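Local coordinates for erythrocyte membrane protein 1 (PDB 2XU0) that probably binds receptors on host cells during rosetting, through the NTS-DBL1 region described here, the N-terminal part of a much longer malaria-parasite membrane protein, at residues R23-L26 with E27-I31; A186-C189 with T190-R194; Y308-Q311 with F312-W315; K431-N434 with L435-N438; F461-E465 with Y466-C470. The protein carries 10 engineered substitutions. One frame throughout, in Å; residues are numbered along the deposited sequence.

Interaction 1: R23-L26 with E27-I31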
loop_
_atom_site.group_PDB
_atom_site.type_symbol
_atom_site.label_atom_id
_atom_site.label_comp_id
_atom_site.label_asym_id
_atom_site.label_seq_id
_atom_site.Cartn_x
_atom_site.Cartn_y
_atom_site.Cartn_z
ATOM N N ARG A 23 5.825 -2.751 -7.744
ATOM C CA ARG A 23 5.508 -3.977 -7.027
ATOM C C ARG A 23 6.352 -5.149 -7.524
ATOM O O ARG A 23 6.923 -5.855 -6.710
ATOM C CB ARG A 23 3.992 -4.315 -7.070
ATOM C CG ARG A 23 3.650 -5.533 -6.161
ATOM C CD ARG A 23 2.156 -5.892 -6.134
ATOM N NE ARG A 23 1.650 -6.311 -7.446
ATOM C CZ ARG A 23 1.739 -7.552 -7.928
ATOM N NH1 ARG A 23 2.321 -8.511 -7.218
ATOM N NH2 ARG A 23 1.278 -7.835 -9.137
ATOM N N ASN A 24 6.414 -5.371 -8.834
ATOM C CA ASN A 24 7.202 -6.457 -9.407
ATOM C C ASN A 24 8.687 -6.306 -9.148
ATOM O O ASN A 24 9.341 -7.273 -8.743
ATOM C CB ASN A 24 6.897 -6.634 -10.942
ATOM C CG ASN A 24 5.631 -7.388 -11.169
ATOM O OD1 ASN A 24 5.289 -8.267 -10.387
ATOM N ND2 ASN A 24 4.887 -7.048 -12.211
ATOM N N VAL A 25 9.221 -5.092 -9.339
ATOM C CA VAL A 25 10.658 -4.855 -9.103
ATOM C C VAL A 25 11.003 -5.047 -7.609
ATOM O O VAL A 25 11.990 -5.695 -7.302
ATOM C CB VAL A 25 11.104 -3.482 -9.672
ATOM C CG1 VAL A 25 12.483 -3.061 -9.158
ATOM C CG2 VAL A 25 11.066 -3.496 -11.207
ATOM N N LEU A 26 10.155 -4.557 -6.695
ATOM C CA LEU A 26 10.444 -4.672 -5.261
ATOM C C LEU A 26 10.338 -6.113 -4.800
ATOM O O LEU A 26 11.163 -6.544 -3.996
ATOM C CB LEU A 26 9.551 -3.725 -4.402
ATOM C CG LEU A 26 9.618 -2.205 -4.695
ATOM C CD1 LEU A 26 8.413 -1.468 -4.083
ATOM C CD2 LEU A 26 10.903 -1.597 -4.225
ATOM N N GLU A 27 9.321 -6.852 -5.287
ATOM C CA GLU A 27 9.108 -8.278 -4.988
ATOM C C GLU A 27 10.349 -9.089 -5.437
ATOM O O GLU A 27 10.801 -10.015 -4.736
ATOM C CB GLU A 27 7.886 -8.805 -5.760
ATOM C CG GLU A 27 6.554 -8.576 -5.070
ATOM C CD GLU A 27 6.210 -9.596 -4.013
ATOM O OE1 GLU A 27 7.119 -10.316 -3.547
ATOM O OE2 GLU A 27 5.035 -9.623 -3.595
ATOM N N ASN A 28 10.905 -8.717 -6.573
ATOM C CA ASN A 28 12.095 -9.396 -7.064
ATOM C C ASN A 28 13.318 -9.165 -6.191
ATOM O O ASN A 28 14.100 -10.094 -5.986
ATOM C CB ASN A 28 12.335 -9.164 -8.525
ATOM C CG ASN A 28 11.395 -9.971 -9.383
ATOM O OD1 ASN A 28 11.331 -11.198 -9.284
ATOM N ND2 ASN A 28 10.615 -9.303 -10.209
ATOM N N ILE A 29 13.435 -7.978 -5.600
ATOM C CA ILE A 29 14.542 -7.738 -4.671
ATOM C C ILE A 29 14.225 -8.418 -3.339
ATOM O O ILE A 29 15.116 -9.011 -2.754
ATOM C CB ILE A 29 14.923 -6.232 -4.555
ATOM C CG1 ILE A 29 15.324 -5.680 -5.929
ATOM C CG2 ILE A 29 16.044 -6.046 -3.524
ATOM C CD1 ILE A 29 15.278 -4.135 -6.032
ATOM N N GLY A 30 12.942 -8.416 -2.939
ATOM C CA GLY A 30 12.458 -9.087 -1.733
ATOM C C GLY A 30 12.789 -10.570 -1.689
ATOM O O GLY A 30 13.128 -11.097 -0.625
ATOM N N ILE A 31 12.669 -11.258 -2.834
ATOM C CA ILE A 31 13.004 -12.688 -2.995
ATOM C C ILE A 31 14.471 -12.884 -2.636
ATOM O O ILE A 31 14.793 -13.831 -1.926
ATOM C CB ILE A 31 12.807 -13.175 -4.476
ATOM C CG1 ILE A 31 11.351 -13.270 -4.837
ATOM C CG2 ILE A 31 13.493 -14.553 -4.704
ATOM C CD1 ILE A 31 11.136 -13.696 -6.206
#

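Interaction 2: A186-C189 with T190-R194. Engineered in segment 186-189: Ala186 (natural residue Ser).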
loop_
_atom_site.group_PDB
_atom_site.type_symbol
_atom_site.label_atom_id
_atom_site.label_comp_id
_atom_site.label_asym_id
_atom_site.label_seq_id
_atom_site.Cartn_x
_atom_site.Cartn_y
_atom_site.Cartn_z
ATOM N N ALA A 186 -7.266 -10.811 -8.163
ATOM C CA ALA A 186 -5.825 -10.694 -7.871
ATOM C C ALA A 186 -5.532 -9.469 -7.019
ATOM O O ALA A 186 -4.633 -9.530 -6.186
ATOM C CB ALA A 186 -5.021 -10.627 -9.155
ATOM N N GLY A 187 -6.333 -8.407 -7.212
ATOM C CA GLY A 187 -6.244 -7.140 -6.484
ATOM C C GLY A 187 -6.367 -7.306 -4.982
ATOM O O GLY A 187 -5.699 -6.601 -4.239
ATOM N N ILE A 188 -7.209 -8.255 -4.531
ATOM C CA ILE A 188 -7.439 -8.569 -3.115
ATOM C C ILE A 188 -6.189 -9.226 -2.532
ATOM O O ILE A 188 -5.783 -8.884 -1.423
ATOM C CB ILE A 188 -8.702 -9.477 -2.947
ATOM C CG1 ILE A 188 -9.988 -8.746 -3.400
ATOM C CG2 ILE A 188 -8.804 -10.031 -1.517
ATOM C CD1 ILE A 188 -11.390 -9.515 -3.091
ATOM N N CYS A 189 -5.600 -10.204 -3.275
ATOM C CA CYS A 189 -4.369 -10.888 -2.881
ATOM C C CYS A 189 -3.223 -9.846 -2.684
ATOM O O CYS A 189 -2.479 -9.947 -1.718
ATOM C CB CYS A 189 -4.004 -11.962 -3.914
ATOM S SG CYS A 189 -5.284 -13.236 -4.122
ATOM N N THR A 190 -3.133 -8.836 -3.566
ATOM C CA THR A 190 -2.136 -7.726 -3.470
ATOM C C THR A 190 -2.363 -6.938 -2.153
ATOM O O THR A 190 -1.403 -6.691 -1.424
ATOM C CB THR A 190 -2.217 -6.806 -4.725
ATOM O OG1 THR A 190 -1.768 -7.563 -5.851
ATOM C CG2 THR A 190 -1.341 -5.552 -4.613
ATOM N N SER A 191 -3.643 -6.576 -1.834
ATOM C CA SER A 191 -3.921 -5.825 -0.601
ATOM C C SER A 191 -3.610 -6.642 0.625
ATOM O O SER A 191 -3.063 -6.100 1.587
ATOM C CB SER A 191 -5.348 -5.284 -0.578
ATOM O OG SER A 191 -5.481 -4.334 -1.619
ATOM N N LEU A 192 -3.898 -7.973 0.575
ATOM C CA LEU A 192 -3.541 -8.897 1.640
ATOM C C LEU A 192 -2.027 -8.969 1.793
ATOM O O LEU A 192 -1.539 -9.033 2.917
ATOM C CB LEU A 192 -4.087 -10.313 1.356
ATOM C CG LEU A 192 -5.616 -10.531 1.517
ATOM C CD1 LEU A 192 -5.976 -11.999 1.224
ATOM C CD2 LEU A 192 -6.077 -10.166 2.901
ATOM N N ALA A 193 -1.277 -8.988 0.687
ATOM C CA ALA A 193 0.213 -9.033 0.756
ATOM C C ALA A 193 0.740 -7.743 1.434
ATOM O O ALA A 193 1.704 -7.782 2.200
ATOM C CB ALA A 193 0.778 -9.162 -0.633
ATOM N N ARG A 194 0.047 -6.618 1.215
ATOM C CA ARG A 194 0.432 -5.347 1.828
ATOM C C ARG A 194 0.210 -5.347 3.320
ATOM O O ARG A 194 1.054 -4.831 4.037
ATOM C CB ARG A 194 -0.273 -4.179 1.161
ATOM C CG ARG A 194 0.207 -3.954 -0.244
ATOM C CD ARG A 194 -0.608 -2.843 -0.804
ATOM N NE ARG A 194 -0.127 -2.439 -2.113
ATOM C CZ ARG A 194 -0.925 -2.083 -3.101
ATOM N NH1 ARG A 194 -2.242 -2.098 -2.934
ATOM N NH2 ARG A 194 -0.423 -1.707 -4.260
HETATM O O HOH W 1 -1.800 -10.240 -7.174
#

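Interaction 3: Y308-Q311 with F312-W315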
loop_
_atom_site.group_PDB
_atom_site.type_symbol
_atom_site.label_atom_id
_atom_site.label_comp_id
_atom_site.label_asym_id
_atom_site.label_seq_id
_atom_site.Cartn_x
_atom_site.Cartn_y
_atom_site.Cartn_z
ATOM N N TYR A 308 9.689 -8.501 2.978
ATOM C CA TYR A 308 11.149 -8.299 2.911
ATOM C C TYR A 308 11.479 -7.026 2.135
ATOM O O TYR A 308 12.627 -6.799 1.751
ATOM C CB TYR A 308 11.884 -9.557 2.393
ATOM C CG TYR A 308 11.750 -10.678 3.394
ATOM C CD1 TYR A 308 12.597 -10.753 4.495
ATOM C CD2 TYR A 308 10.649 -11.533 3.364
ATOM C CE1 TYR A 308 12.395 -11.695 5.500
ATOM C CE2 TYR A 308 10.408 -12.440 4.390
ATOM C CZ TYR A 308 11.294 -12.530 5.449
ATOM O OH TYR A 308 11.124 -13.472 6.426
ATOM N N VAL A 309 10.460 -6.194 1.922
ATOM C CA VAL A 309 10.609 -4.908 1.218
ATOM C C VAL A 309 10.539 -3.787 2.261
ATOM O O VAL A 309 9.567 -3.774 3.026
ATOM C CB VAL A 309 9.546 -4.696 0.078
ATOM C CG1 VAL A 309 9.676 -3.302 -0.567
ATOM C CG2 VAL A 309 9.645 -5.792 -0.979
ATOM N N PRO A 310 11.507 -2.822 2.314
ATOM C CA PRO A 310 11.366 -1.715 3.268
ATOM C C PRO A 310 9.973 -1.100 3.225
ATOM O O PRO A 310 9.421 -0.835 2.152
ATOM C CB PRO A 310 12.455 -0.710 2.830
ATOM C CG PRO A 310 13.494 -1.560 2.169
ATOM C CD PRO A 310 12.728 -2.671 1.492
ATOM N N GLN A 311 9.418 -0.866 4.403
ATOM C CA GLN A 311 8.064 -0.336 4.606
ATOM C C GLN A 311 7.762 0.965 3.855
ATOM O O GLN A 311 6.693 1.080 3.251
ATOM C CB GLN A 311 7.751 -0.229 6.105
ATOM C CG GLN A 311 6.312 0.213 6.405
ATOM C CD GLN A 311 5.970 0.099 7.837
ATOM O OE1 GLN A 311 6.536 0.791 8.694
ATOM N NE2 GLN A 311 4.947 -0.707 8.121
ATOM N N PHE A 312 8.699 1.935 3.887
ATOM C CA PHE A 312 8.543 3.207 3.187
ATOM C C PHE A 312 8.309 2.965 1.676
ATOM O O PHE A 312 7.474 3.625 1.075
ATOM C CB PHE A 312 9.783 4.133 3.420
ATOM C CG PHE A 312 9.815 5.256 2.402
ATOM C CD1 PHE A 312 8.887 6.294 2.459
ATOM C CD2 PHE A 312 10.683 5.204 1.311
ATOM C CE1 PHE A 312 8.805 7.240 1.430
ATOM C CE2 PHE A 312 10.620 6.170 0.302
ATOM C CZ PHE A 312 9.692 7.194 0.378
ATOM N N LEU A 313 9.079 2.055 1.059
ATOM C CA LEU A 313 8.931 1.736 -0.368
ATOM C C LEU A 313 7.559 1.096 -0.674
ATOM O O LEU A 313 6.939 1.400 -1.699
ATOM C CB LEU A 313 10.093 0.816 -0.844
ATOM C CG LEU A 313 11.487 1.458 -0.754
ATOM C CD1 LEU A 313 12.571 0.466 -1.118
ATOM C CD2 LEU A 313 11.569 2.779 -1.588
ATOM N N ARG A 314 7.105 0.215 0.207
ATOM C CA ARG A 314 5.791 -0.430 0.096
ATOM C C ARG A 314 4.701 0.625 0.217
ATOM O O ARG A 314 3.778 0.596 -0.558
ATOM C CB ARG A 314 5.581 -1.424 1.232
ATOM C CG ARG A 314 6.512 -2.616 1.207
ATOM C CD ARG A 314 6.008 -3.700 2.127
ATOM N NE ARG A 314 5.469 -3.233 3.418
ATOM C CZ ARG A 314 6.048 -3.435 4.595
ATOM N NH1 ARG A 314 7.255 -3.974 4.667
ATOM N NH2 ARG A 314 5.453 -3.037 5.705
ATOM N N TRP A 315 4.822 1.563 1.176
ATOM C CA TRP A 315 3.806 2.598 1.361
ATOM C C TRP A 315 3.719 3.576 0.218
ATOM O O TRP A 315 2.619 3.993 -0.126
ATOM C CB TRP A 315 4.002 3.354 2.680
ATOM C CG TRP A 315 3.749 2.554 3.936
ATOM C CD1 TRP A 315 3.190 1.306 4.038
ATOM C CD2 TRP A 315 3.857 3.061 5.280
ATOM N NE1 TRP A 315 3.038 0.969 5.374
ATOM C CE2 TRP A 315 3.407 2.041 6.154
ATOM C CE3 TRP A 315 4.296 4.283 5.829
ATOM C CZ2 TRP A 315 3.431 2.193 7.557
ATOM C CZ3 TRP A 315 4.349 4.419 7.215
ATOM C CH2 TRP A 315 3.931 3.383 8.062
#

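Interaction 4: K431-N434 with L435-N438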
loop_
_atom_site.group_PDB
_atom_site.type_symbol
_atom_site.label_atom_id
_atom_site.label_comp_id
_atom_site.label_asym_id
_atom_site.label_seq_id
_atom_site.Cartn_x
_atom_site.Cartn_y
_atom_site.Cartn_z
ATOM N N LYS A 431 14.474 7.232 -11.939
ATOM C CA LYS A 431 14.306 5.819 -12.318
ATOM C C LYS A 431 13.278 5.112 -11.424
ATOM O O LYS A 431 12.525 4.283 -11.910
ATOM C CB LYS A 431 15.643 5.056 -12.361
ATOM C CG LYS A 431 16.709 5.716 -13.233
ATOM C CD LYS A 431 16.408 5.681 -14.736
ATOM C CE LYS A 431 17.218 6.713 -15.488
ATOM N NZ LYS A 431 17.146 6.514 -16.961
ATOM N N PHE A 432 13.239 5.449 -10.131
ATOM C CA PHE A 432 12.262 4.879 -9.215
ATOM C C PHE A 432 10.847 5.395 -9.540
ATOM O O PHE A 432 9.892 4.632 -9.411
ATOM C CB PHE A 432 12.654 5.091 -7.722
ATOM C CG PHE A 432 11.641 4.445 -6.797
ATOM C CD1 PHE A 432 11.717 3.092 -6.493
ATOM C CD2 PHE A 432 10.581 5.184 -6.271
ATOM C CE1 PHE A 432 10.732 2.477 -5.711
ATOM C CE2 PHE A 432 9.609 4.576 -5.483
ATOM C CZ PHE A 432 9.690 3.222 -5.204
ATOM N N LEU A 433 10.714 6.674 -9.974
ATOM C CA LEU A 433 9.430 7.249 -10.343
ATOM C C LEU A 433 8.820 6.585 -11.587
ATOM O O LEU A 433 7.598 6.442 -11.643
ATOM C CB LEU A 433 9.440 8.798 -10.455
ATOM C CG LEU A 433 9.650 9.585 -9.143
ATOM C CD1 LEU A 433 9.719 11.099 -9.403
ATOM C CD2 LEU A 433 8.546 9.322 -8.141
ATOM N N ASN A 434 9.672 6.107 -12.516
ATOM C CA ASN A 434 9.273 5.354 -13.715
ATOM C C ASN A 434 8.598 4.059 -13.292
ATOM O O ASN A 434 7.650 3.651 -13.936
ATOM C CB ASN A 434 10.493 4.986 -14.602
ATOM C CG ASN A 434 11.243 6.118 -15.257
ATOM O OD1 ASN A 434 12.427 5.986 -15.587
ATOM N ND2 ASN A 434 10.577 7.235 -15.515
ATOM N N LEU A 435 9.068 3.421 -12.207
ATOM C CA LEU A 435 8.452 2.188 -11.684
ATOM C C LEU A 435 7.018 2.480 -11.195
ATOM O O LEU A 435 6.116 1.658 -11.407
ATOM C CB LEU A 435 9.288 1.605 -10.528
ATOM C CG LEU A 435 10.749 1.220 -10.815
ATOM C CD1 LEU A 435 11.378 0.506 -9.604
ATOM C CD2 LEU A 435 10.908 0.425 -12.126
ATOM N N LEU A 436 6.812 3.656 -10.562
ATOM C CA LEU A 436 5.494 4.064 -10.079
ATOM C C LEU A 436 4.559 4.288 -11.260
ATOM O O LEU A 436 3.411 3.842 -11.204
ATOM C CB LEU A 436 5.554 5.293 -9.141
ATOM C CG LEU A 436 6.375 5.138 -7.852
ATOM C CD1 LEU A 436 6.342 6.414 -7.072
ATOM C CD2 LEU A 436 5.902 3.936 -6.985
ATOM N N ASN A 437 5.061 4.914 -12.335
ATOM C CA ASN A 437 4.333 5.105 -13.614
ATOM C C ASN A 437 3.861 3.771 -14.179
ATOM O O ASN A 437 2.813 3.699 -14.812
ATOM C CB ASN A 437 5.254 5.761 -14.684
ATOM C CG ASN A 437 5.563 7.213 -14.411
ATOM O OD1 ASN A 437 5.028 7.804 -13.464
ATOM N ND2 ASN A 437 6.479 7.811 -15.189
ATOM N N ASN A 438 4.649 2.723 -13.944
ATOM C CA ASN A 438 4.412 1.387 -14.495
ATOM C C ASN A 438 3.459 0.527 -13.718
ATOM O O ASN A 438 3.258 -0.609 -14.117
ATOM C CB ASN A 438 5.737 0.649 -14.636
ATOM C CG ASN A 438 6.652 1.220 -15.665
ATOM O OD1 ASN A 438 6.211 1.797 -16.651
ATOM N ND2 ASN A 438 7.949 1.035 -15.459
#

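Interaction 5: F461-E465 with Y466-C470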
loop_
_atom_site.group_PDB
_atom_site.type_symbol
_atom_site.label_atom_id
_atom_site.label_comp_id
_atom_site.label_asym_id
_atom_site.label_seq_id
_atom_site.Cartn_x
_atom_site.Cartn_y
_atom_site.Cartn_z
ATOM N N PHE A 461 -0.440 16.177 -11.706
ATOM C CA PHE A 461 -1.250 16.778 -10.668
ATOM C C PHE A 461 -1.843 18.103 -11.169
ATOM O O PHE A 461 -1.774 19.116 -10.495
ATOM C CB PHE A 461 -0.453 16.918 -9.345
ATOM C CG PHE A 461 0.157 15.639 -8.823
ATOM C CD1 PHE A 461 -0.537 14.832 -7.929
ATOM C CD2 PHE A 461 1.430 15.239 -9.228
ATOM C CE1 PHE A 461 0.048 13.672 -7.411
ATOM C CE2 PHE A 461 2.020 14.085 -8.705
ATOM C CZ PHE A 461 1.325 13.305 -7.810
ATOM N N SER A 462 -2.404 18.088 -12.377
ATOM C CA SER A 462 -3.020 19.265 -12.996
ATOM C C SER A 462 -4.520 19.265 -12.740
ATOM O O SER A 462 -5.066 18.276 -12.260
ATOM C CB SER A 462 -2.788 19.219 -14.505
ATOM O OG SER A 462 -3.332 18.033 -15.069
ATOM N N ILE A 463 -5.205 20.348 -13.156
ATOM C CA ILE A 463 -6.664 20.450 -13.122
ATOM C C ILE A 463 -7.176 19.446 -14.170
ATOM O O ILE A 463 -6.440 19.118 -15.121
ATOM C CB ILE A 463 -7.171 21.897 -13.461
ATOM C CG1 ILE A 463 -6.704 22.363 -14.870
ATOM C CG2 ILE A 463 -6.837 22.922 -12.358
ATOM C CD1 ILE A 463 -7.774 23.032 -15.681
ATOM N N SER A 464 -8.405 18.940 -13.999
ATOM C CA SER A 464 -9.001 18.023 -14.980
ATOM C C SER A 464 -9.212 18.787 -16.294
ATOM O O SER A 464 -9.489 19.988 -16.263
ATOM C CB SER A 464 -10.364 17.533 -14.491
ATOM O OG SER A 464 -11.036 16.843 -15.536
ATOM N N GLU A 465 -9.125 18.086 -17.437
ATOM C CA GLU A 465 -9.379 18.680 -18.758
ATOM C C GLU A 465 -10.809 19.253 -18.848
ATOM O O GLU A 465 -11.024 20.228 -19.552
ATOM C CB GLU A 465 -9.120 17.669 -19.899
ATOM C CG GLU A 465 -10.106 16.508 -19.983
ATOM C CD GLU A 465 -10.089 15.734 -21.288
ATOM O OE1 GLU A 465 -10.244 16.357 -22.365
ATOM O OE2 GLU A 465 -9.961 14.490 -21.229
ATOM N N TYR A 466 -11.761 18.649 -18.121
ATOM C CA TYR A 466 -13.173 19.053 -18.064
ATOM C C TYR A 466 -13.380 20.379 -17.338
ATOM O O TYR A 466 -14.447 20.969 -17.448
ATOM C CB TYR A 466 -14.035 17.925 -17.459
ATOM C CG TYR A 466 -13.840 16.614 -18.187
ATOM C CD1 TYR A 466 -14.157 16.492 -19.540
ATOM C CD2 TYR A 466 -13.252 15.522 -17.554
ATOM C CE1 TYR A 466 -13.903 15.313 -20.242
ATOM C CE2 TYR A 466 -13.008 14.331 -18.241
ATOM C CZ TYR A 466 -13.332 14.233 -19.588
ATOM O OH TYR A 466 -13.120 13.061 -20.274
ATOM N N CYS A 467 -12.347 20.851 -16.631
ATOM C CA CYS A 467 -12.324 22.076 -15.824
ATOM C C CYS A 467 -11.662 23.244 -16.520
ATOM O O CYS A 467 -11.695 24.356 -15.980
ATOM C CB CYS A 467 -11.675 21.804 -14.467
ATOM S SG CYS A 467 -12.520 20.532 -13.509
ATOM N N LYS A 468 -11.042 23.016 -17.704
ATOM C CA LYS A 468 -10.367 24.105 -18.429
ATOM C C LYS A 468 -11.358 25.218 -18.776
ATOM O O LYS A 468 -12.576 24.972 -18.790
ATOM C CB LYS A 468 -9.671 23.596 -19.707
ATOM C CG LYS A 468 -8.448 22.733 -19.433
ATOM C CD LYS A 468 -7.857 22.178 -20.719
ATOM C CE LYS A 468 -6.474 21.603 -20.524
ATOM N NZ LYS A 468 -6.494 20.285 -19.828
ATOM N N THR A 469 -10.837 26.449 -19.019
ATOM C CA THR A 469 -11.666 27.595 -19.420
ATOM C C THR A 469 -12.295 27.237 -20.771
ATOM O O THR A 469 -11.694 26.476 -21.526
ATOM C CB THR A 469 -10.826 28.888 -19.540
ATOM O OG1 THR A 469 -9.776 28.701 -20.492
ATOM C CG2 THR A 469 -10.256 29.352 -18.212
ATOM N N CYS A 470 -13.502 27.753 -21.068
ATOM C CA CYS A 470 -14.189 27.485 -22.344
ATOM C C CYS A 470 -13.265 27.656 -23.541
ATOM O O CYS A 470 -12.576 28.682 -23.591
ATOM C CB CYS A 470 -15.405 28.396 -22.508
ATOM S SG CYS A 470 -16.832 27.919 -21.520
#

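Interaction 1: R23-L26 with E27-I31
Glu27 lays the start of its side chain against the carbonyl of Arg23, CB and CG both coming within 3.2 Å of Arg23 O, while Glu27 N donates to the same oxygen at 3.0 Å. With CG beside its own backbone N (chi1 -85°) and a second bend at chi2 (-82°), the glutamate runs back along the helix toward the arginine. Three further i to i+4 bonds continue the alpha-helical ladder: Asn28 N to Asn24 O, Ile29 N to Val25 O, and Gly30 N to Leu26 O, the last at 2.8 Å. On another face Val25 CG1 and Ile29 CD1 meet loosely at 4.3 Å, one turn apart. Asn28 also turns its amide back over the preceding turn, with ND2 2.8 Å from Asn24 O.

The charged ends of Arg23 and Glu27 do not touch: NH1 of Arg23 stays 4.7 Å from OE2 of Glu27. The hydroxyl of Tyr278 links them, hydrogen-bonded to Glu27 OE2 and weakly to Arg23 NH1. Thr304 OG1 and Tyr305 N also bind the buried carboxylate, while Arg23 forms a salt bridge with Glu17. The two asparagines, one turn apart, clamp the backbone of Lys281, Asn24 OD1 taking its N-H and Asn28 ND2 reaching its carbonyl, while Asn24 ND2 bonds Ser18 O and Asn28 OD1 takes Arg280 NH2.

The polar side of helix 22-39, in the N-terminal segment of PfEMP1, is thereby docked on strand 279-281. Its apolar residues face other helices: Leu26 and Ile29 pack on Phe417 of helix 415-423, and Leu26 also on Leu313 of helix 311-338.

Interaction 2: A186-C189 with T190-R194
Thr190 and Leu192 reach back to Ala186 and Ile188 in the opening turns of alpha helix 186-204, part of the Duffy-binding-like domain. Ala186 is an engineered residue, serine in the natural protein. The backbone bonds are regular i to i+4 links: Thr190 N to Ala186 O, Ser191 N to Gly187 O, Leu192 N to Ile188 O at 2.9 Å, and Ala193 N to Cys189 O. The Leu192 side chain also leans on this backbone, its CG 3.4 Å from Ile188 O.

Apolar contact is light: Leu192 CD1 only grazes Ile188 CG2 at 4.4 Å, and both residues also pack on helix 154-175.

Ties to other parts of the chain are covalent and polar. Cys189 forms a disulfide with Cys295, and Ser191 OG is hydrogen-bonded to His176.

Flat-group packing occurs one turn on, where the methyl CG2 of Thr190 lies 3.8 Å above the centre of the Arg194 guanidinium. That group is steered toward helix 311-338 by a salt bridge to Glu317.

In Thr190 the hydroxyl stands beside its own backbone N (chi1 -67°), which aims it at the previous turn. A water spans the gap there: it donates to Ala186 O at 3.1 Å and is hydrogen-bonded to Thr190 OG1 at 3.0 Å.

Interaction 3: Y308-Q311 with F312-W315
Val309, Pro310 and Gln311 meet Leu313, Arg314 and Trp315 in a local, buried contact where an incoming loop starts helix 311-338, with Pro310 at the N-cap position. Arg314 N donates to Pro310 O and Trp315 N to Gln311 O (2.8 Å), closing the first turn. Arg314 also folds back past the helix start: bent at chi3 (-41°), it brings NH1 to Val309 O at 2.8 Å. This bond is far from straight at nitrogen (134°), the acceptor lying at the guanidinium edge, tilted somewhat from its plane. One guanidinium face has Gln311 CA 3.6 Å above its centre, while the aliphatic CG of Arg314 lies 3.7 Å from Val309 CG1. Leu313 CD1 touches the Pro310 ring at CG, 4.0 Å away.

Gln311 stretches out over the indole of Trp315. Its CG makes a CH-pi contact 3.7 Å from the centroid of the five-membered ring, and the amide continues by the rim at CZ2 (Gln311 CD to Trp315 CZ2 3.3 Å), stacked with its plane 27° from the ring. Asp198 OD1 gathers this group from outside, accepting from Gln311 NE2 and Trp315 NE1 and pairing with Arg314 NH2; Asp201 takes Arg314 NH1, and Met208 N binds Gln311 OE1.

Trp315 comes within about 4 Å, side chain to side chain, of Ile118 of the magnesium site. The whole is a helix N-terminus with proline at the N-cap position, opening a long helix of the Duffy-binding-like fold.

Interaction 4: K431-N434 with L435-N438
Phe432 reaches forward along the last turns of helix 429-437, its ring meeting Leu435 and Leu436 at two opposite ring atoms. CG is anti to the backbone N (chi1 -178°), which carries the ring forward to Leu435 and Leu436 although the CB itself points away from them. The Leu435 side chain crosses that of Phe432 at about a right angle, its CD1 4.1 Å from Phe432 CD1. At the far corner Phe432 CE2 lies against the fork of Leu436, 4.0 Å from its CG. One prong of that fork, Leu436 CD1, meets Leu433 CD2 at 3.8 Å. The ridge thus formed is received by other helices: Phe432 stacks on Tyr398, Leu433 packs on Phe391, and Leu436 on Phe316.

The backbone bonds are uneven. Phe432 O takes only weak ones from Leu435 N and Leu436 N, whereas Asn437 N to Leu433 O is sound at 3.0 Å with an angle of 160°. Asn438 N binds Asn434 O weakly.

Asn437 and Asn438 bind other parts of the chain: Asn437 holds Phe454 N and Asp453, and Asn438 ND2 the carbonyl of Lys20. The short helix is therefore seated by apolar side chains on one side and tied at its finish by amides.

Interaction 5: F461-E465 with Y466-C470
Ser464 and Tyr466 are joined by an ST turn: the serine hydroxyl OG, anti to its backbone N, accepts Tyr466 N at 3.2 Å. A second bond closes the same short 3-10 turn, Cys467 N to Ser464 O at 3.0 Å. The donor stands well above the carbonyl plane there, not on a lone pair. Lys468 N adds a weak bond to Glu465 O.

Contact with the aromatic ring comes mainly from the adjacent residue. CG of Glu465, held between its backbone N and carbonyl carbon (chi1 69°), sits 3.8 Å from the centroid of the Tyr466 ring, only 4° off the normal, a CH-pi contact squarely over one face. The chain then extends alongside the tyrosine, and the carboxylate stacks with its plane 17° from the ring. Ser464 OG also approaches the ring, 3.3 Å from Tyr466 CD2.

Apolar contacts lie beside the turn. CD1 of Ile463 touches Lys468 CG at 3.8 Å, and Ser464 CB lies 3.8 Å from Cys467 SG.

The charged groups stay apart. Lys468 curls at its end, placing NZ beside Glu465 CB, while NZ and the carboxylate OE1 of Glu465 remain 6.0 Å apart and do not pair.

Two disulfides pin the segment, Cys467 to Cys377 on helix 371-407 and Cys470 to Cys354. The turn rests against both long helices of this end of the molecule, Ser464 and Cys467 on Ile331 and Val334 of helix 311-338, and Ile463 on Asn381 of helix 371-407, before the chain goes on to strand 475-477.

Interactions 1, 3 and 4 adjoin one another around Leu313: Leu26 and Phe432 both touch that leucine, and Val25 meets Leu435, so the N-terminal segment, the start of helix 311-338 and helix 429-437 share an apolar junction. Interaction 2 touches interaction 1 alone, the Thr190 methyl packing on Arg23. Interactions 1 to 3 are buried, and many polar side chains there have defined partners; interaction 4 is half buried, apolar toward other helices, with asparagines at its end. Interaction 5 lies apart, its nearest atoms about 8 Å from interaction 4, and more open: a disulfide-pinned turn in place of a helix. Interactions 2 and 5 each contain disulfide cysteines, whereas 1, 3 and 4 rely on noncovalent contacts.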